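Local coordinates for protein antistasin (Haementeria officinalis, PDB 1SKZ) that inhibits blood coagulation factor Xa, a serine protease, as a secreted, disulfide-rich anticoagulant of the leech Haementeria officinalis, at residues 43-47 with 96-100; 66-72 with 80-84. One frame throughout, in Å; residues are numbered along the deposited sequence.

Overall arrangement
Both contacts belong to a small protein with little regular secondary structure, held together largely by disulfides. Interaction 1 bridges its two antistasin-like repeats, setting the turn between strands 41-43 and 49-50 against strand 96-98 and the residues that follow it. Interaction 2 is local: it closes the hairpin of strands 71-72 and 82-83, and along the chain it is nested inside the loop that interaction 1 closes. Their centres lie about 17 Å apart and their nearest atoms about 6 Å, without touching. Strands 82-83 and 96-98 are consecutive, and the Cys-82 to Cys-103 disulfide joins the hairpin arm to the chain between strands 96-98 and 104-105, next to segment 96-100.

Interaction 1 of 2, residues 43-47 with 96-100; sequences RSRYG and LKRDK
A tight turn of the first antistasin-like repeat rests here on an extended segment of the second. Residues 44-47 make a type I beta turn, Gly-47 N bonding to Ser-44 O at 2.9 Å; Gly-47 takes phi 108°, where a CB would jam against the preceding carbonyl. Opposite, 96-98 is a strand, and the chain stays extended through Asp-99 and turns at Lys-100. CA atoms are nearest at Arg-45 and Lys-100 (5.3 Å) and at Tyr-46 and Arg-98 (6.8 Å).

Two hydrogen bonds join the segments, each between a side chain of the turn and opposing backbone. Arg-98 N donates to Tyr-46 OH (3.0 Å, 166°), reached by Tyr-46 with chi1 m. Arg-45, chi1 p, chi2 t and chi3 p, makes a weak bond from NH1 to Arg-98 O (2.9 Å, 121°).

Van der Waals contact fills in around them. One face of the Arg-45 guanidinium lies over the backbone, with CZ 3.4 Å from Lys-100 N, while Tyr-46 CE1 packs 3.6 Å from Arg-98 CG. The extended Arg-98 side chain (m, t, t) carries its guanidinium past the ring, and NH1 bonds to Gly-102 O.

Lys-97 to Lys-100 form a predicted heparin-binding site, so the contact ties a basic patch to the first repeat. Lys-97 has a salt bridge with Glu-107, and Asp-99 OD1 accepts from Leu-101 N. Val-35 and Cys-33 of the second subunit pack on Arg-45 and Tyr-46, and Arg-109 adds a cation-pi contact to Tyr-46. Strand 104-105 flanks 96-98, its Tyr-105 backbone hydrogen-bonded to Lys-97.

Interaction 2 of 2, residues 66-72 with 80-84; sequences ECPEGMM and CDCKI
A classic beta bulge ends the ladder of this short antiparallel hairpin on the side of its connecting loop: Asp-81 and Cys-82 both face Met-72, whose CA is also 4.9 Å from Cys-80 CA. Met-72 and Cys-82 form the hydrogen-bonded pair (CA-CA 5.3 Å), with Met-72 N to Cys-82 O at 2.7 Å and Cys-82 N to Met-72 O at 3.0 Å. Next comes the non-hydrogen-bonded pair Met-71 and Lys-83 (CA-CA 4.6 Å), and beyond it Ile-84 N donates to Gly-70 O at 2.9 Å and 175°. Met-71 CA to Cys-82 O (3.2 Å) is one of several CA-H...O contacts.

Before strand 71-72 the chain reverses in a type II beta turn from Pro-68 to Met-71, closed by Met-71 N to Pro-68 O (3.2 Å); Gly-70 supplies the positive phi, 81°. This return brings Cys-67 opposite Cys-80, both with chi1 m, and their SG atoms bond at 2.0 Å with chi3 -86°. Pro-68 CD packs 3.8 Å from Cys-80 CB.

The side chains of Met-72 and Cys-82 share one sheet face, Met-72 CG lying 4.0 Å from Cys-82 CB. Met-72, chi1 p and chi2 t, also sets CB 3.8 Å from Ile-84 CG1. Met-71, chi1 and chi2 both m, points CB away, but its CE comes within 4.2 Å of Lys-83 CG.

Cys-67 to Cys-80 ties the residue ahead of the turn to the start of 80-84, while the Cys-82 to Cys-103 disulfide leads out of the hairpin. No touching residue is buried, consistent with disulfides, more than an apolar core, holding this part together.

Interaction 1 of 2, residues 43-47 with 96-100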
# COMPACT_ATOMS: atom_id res chain seq x y z
N ARG A 43 2.01 -4.99 -0.83
CA ARG A 43 2.95 -4.34 -1.71
C ARG A 43 2.18 -3.63 -2.81
O ARG A 43 1.11 -4.07 -3.21
CB ARG A 43 3.94 -5.36 -2.31
CG ARG A 43 4.89 -5.96 -1.26
CD ARG A 43 6.06 -6.65 -1.91
NE ARG A 43 6.95 -7.30 -0.95
CZ ARG A 43 8.19 -6.90 -0.70
NH1 ARG A 43 8.72 -5.88 -1.37
NH2 ARG A 43 8.88 -7.53 0.23
N SER A 44 2.76 -2.54 -3.32
CA SER A 44 2.34 -2.03 -4.62
C SER A 44 2.60 -3.06 -5.72
O SER A 44 3.38 -4.01 -5.54
CB SER A 44 3.09 -0.72 -4.95
OG SER A 44 4.48 -0.95 -5.03
N ARG A 45 1.87 -2.93 -6.82
CA ARG A 45 2.00 -3.88 -7.93
C ARG A 45 3.41 -3.78 -8.56
O ARG A 45 3.79 -4.67 -9.35
CB ARG A 45 0.95 -3.61 -9.01
CG ARG A 45 1.00 -2.22 -9.63
CD ARG A 45 0.28 -2.25 -10.94
NE ARG A 45 -1.17 -2.17 -10.79
CZ ARG A 45 -2.04 -2.53 -11.73
NH1 ARG A 45 -1.71 -2.30 -13.00
NH2 ARG A 45 -3.34 -2.56 -11.44
N TYR A 46 4.13 -2.68 -8.29
CA TYR A 46 5.52 -2.57 -8.75
C TYR A 46 6.54 -3.07 -7.75
O TYR A 46 7.72 -2.96 -8.00
CB TYR A 46 5.84 -1.14 -9.17
CG TYR A 46 5.22 -0.78 -10.53
CD1 TYR A 46 5.74 -1.32 -11.72
CD2 TYR A 46 4.05 0.00 -10.62
CE1 TYR A 46 5.12 -1.11 -12.95
CE2 TYR A 46 3.42 0.22 -11.85
CZ TYR A 46 3.96 -0.35 -13.02
OH TYR A 46 3.34 -0.18 -14.24
N GLY A 47 6.08 -3.58 -6.60
CA GLY A 47 6.93 -4.39 -5.73
C GLY A 47 7.45 -3.83 -4.42
O GLY A 47 8.28 -4.47 -3.76
N LEU A 96 8.05 -1.06 -19.31
CA LEU A 96 6.71 -1.58 -19.53
C LEU A 96 5.80 -1.54 -18.26
O LEU A 96 6.26 -1.72 -17.12
CB LEU A 96 6.79 -3.04 -20.04
CG LEU A 96 7.36 -3.40 -21.44
CD1 LEU A 96 7.48 -4.89 -21.56
CD2 LEU A 96 6.48 -2.83 -22.57
N LYS A 97 4.51 -1.43 -18.49
CA LYS A 97 3.55 -1.47 -17.39
C LYS A 97 3.56 -2.86 -16.77
O LYS A 97 3.70 -3.86 -17.48
CB LYS A 97 2.12 -1.15 -17.88
CG LYS A 97 1.90 0.30 -18.33
CD LYS A 97 0.43 0.51 -18.74
CE LYS A 97 0.15 1.95 -19.23
NZ LYS A 97 -1.22 2.04 -19.88
N ARG A 98 3.28 -2.93 -15.47
CA ARG A 98 2.89 -4.18 -14.81
C ARG A 98 1.42 -4.13 -14.43
O ARG A 98 0.85 -3.06 -14.17
CB ARG A 98 3.74 -4.43 -13.56
CG ARG A 98 5.18 -4.62 -13.90
CD ARG A 98 5.96 -5.06 -12.73
NE ARG A 98 7.38 -5.22 -13.04
CZ ARG A 98 7.92 -6.31 -13.57
NH1 ARG A 98 7.24 -7.44 -13.67
NH2 ARG A 98 9.20 -6.28 -13.91
N ASP A 99 0.80 -5.31 -14.43
CA ASP A 99 -0.58 -5.45 -13.99
C ASP A 99 -0.67 -5.70 -12.47
O ASP A 99 0.33 -5.69 -11.75
CB ASP A 99 -1.29 -6.55 -14.83
CG ASP A 99 -0.72 -7.98 -14.62
OD1 ASP A 99 -0.07 -8.29 -13.60
OD2 ASP A 99 -1.06 -8.85 -15.44
N LYS A 100 -1.88 -5.91 -11.98
CA LYS A 100 -2.07 -6.09 -10.56
C LYS A 100 -1.40 -7.37 -9.96
O LYS A 100 -1.31 -7.53 -8.73
CB LYS A 100 -3.57 -6.10 -10.28
CG LYS A 100 -4.30 -7.34 -10.76
CD LYS A 100 -5.67 -7.41 -10.07
CE LYS A 100 -6.43 -8.70 -10.41
NZ LYS A 100 -7.56 -8.91 -9.46

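Interaction 2 of 2, residues 66-72 with 80-84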
# COMPACT_ATOMS: atom_id res chain seq x y z
N GLU A 66 6.43 -25.85 -11.50
CA GLU A 66 5.02 -25.90 -11.09
C GLU A 66 4.11 -25.35 -12.17
O GLU A 66 2.90 -25.50 -12.08
CB GLU A 66 4.75 -25.07 -9.82
CG GLU A 66 5.57 -25.34 -8.55
CD GLU A 66 5.54 -24.13 -7.60
OE1 GLU A 66 5.15 -23.04 -8.03
OE2 GLU A 66 5.95 -24.25 -6.43
N CYS A 67 4.66 -24.58 -13.08
CA CYS A 67 3.85 -23.73 -13.92
C CYS A 67 3.22 -24.42 -15.11
O CYS A 67 3.85 -25.25 -15.76
CB CYS A 67 4.69 -22.56 -14.37
SG CYS A 67 4.96 -21.30 -13.09
N PRO A 68 2.00 -24.02 -15.48
CA PRO A 68 1.45 -24.31 -16.81
C PRO A 68 2.36 -23.92 -17.97
O PRO A 68 3.15 -22.99 -17.89
CB PRO A 68 0.15 -23.48 -16.85
CG PRO A 68 -0.21 -23.27 -15.43
CD PRO A 68 1.03 -23.30 -14.62
N GLU A 69 2.10 -24.54 -19.11
CA GLU A 69 2.68 -24.12 -20.36
C GLU A 69 2.49 -22.62 -20.60
O GLU A 69 1.39 -22.10 -20.39
CB GLU A 69 2.04 -24.93 -21.50
CG GLU A 69 2.65 -24.72 -22.86
CD GLU A 69 2.03 -25.64 -23.90
OE1 GLU A 69 0.94 -26.21 -23.65
OE2 GLU A 69 2.64 -25.78 -24.99
N GLY A 70 3.57 -21.93 -20.98
CA GLY A 70 3.51 -20.55 -21.43
C GLY A 70 3.46 -19.54 -20.31
O GLY A 70 3.37 -18.33 -20.57
N MET A 71 3.49 -20.04 -19.06
CA MET A 71 3.35 -19.22 -17.85
C MET A 71 4.59 -19.36 -16.99
O MET A 71 5.19 -20.44 -16.90
CB MET A 71 2.12 -19.67 -17.00
CG MET A 71 0.76 -19.56 -17.71
SD MET A 71 0.42 -17.85 -18.25
CE MET A 71 -0.43 -18.06 -19.70
N MET A 72 4.88 -18.31 -16.24
CA MET A 72 5.94 -18.33 -15.25
C MET A 72 5.50 -17.62 -13.98
O MET A 72 4.53 -16.82 -14.00
CB MET A 72 7.21 -17.66 -15.79
CG MET A 72 7.01 -16.20 -16.14
SD MET A 72 8.42 -15.54 -16.98
CE MET A 72 9.50 -15.32 -15.64
N CYS A 80 1.85 -18.76 -10.76
CA CYS A 80 2.24 -18.82 -12.15
C CYS A 80 1.39 -17.89 -12.97
O CYS A 80 0.66 -18.31 -13.87
CB CYS A 80 2.17 -20.29 -12.65
SG CYS A 80 3.38 -21.39 -11.83
N ASP A 81 1.50 -16.60 -12.67
CA ASP A 81 0.56 -15.60 -13.16
C ASP A 81 0.97 -14.95 -14.48
O ASP A 81 0.14 -14.37 -15.17
CB ASP A 81 0.36 -14.51 -12.10
CG ASP A 81 -0.61 -14.93 -10.99
OD1 ASP A 81 -1.56 -15.71 -11.24
OD2 ASP A 81 -0.42 -14.48 -9.84
N CYS A 82 2.26 -14.94 -14.78
CA CYS A 82 2.78 -14.18 -15.90
C CYS A 82 3.00 -15.00 -17.15
O CYS A 82 3.47 -16.14 -17.09
CB CYS A 82 4.09 -13.49 -15.54
SG CYS A 82 4.02 -12.51 -14.01
N LYS A 83 2.61 -14.45 -18.29
CA LYS A 83 3.00 -14.99 -19.58
C LYS A 83 4.53 -14.96 -19.66
O LYS A 83 5.14 -13.89 -19.47
CB LYS A 83 2.45 -14.11 -20.68
CG LYS A 83 1.02 -14.37 -21.04
CD LYS A 83 0.80 -13.88 -22.46
CE LYS A 83 -0.61 -13.42 -22.67
NZ LYS A 83 -1.42 -14.62 -22.88
N ILE A 84 5.11 -16.07 -20.12
CA ILE A 84 6.55 -16.12 -20.42
C ILE A 84 6.93 -15.22 -21.59
O ILE A 84 7.91 -14.46 -21.52
CB ILE A 84 7.00 -17.56 -20.73
CG1 ILE A 84 6.80 -18.43 -19.49
CG2 ILE A 84 8.49 -17.55 -21.17
CD1 ILE A 84 7.15 -19.93 -19.72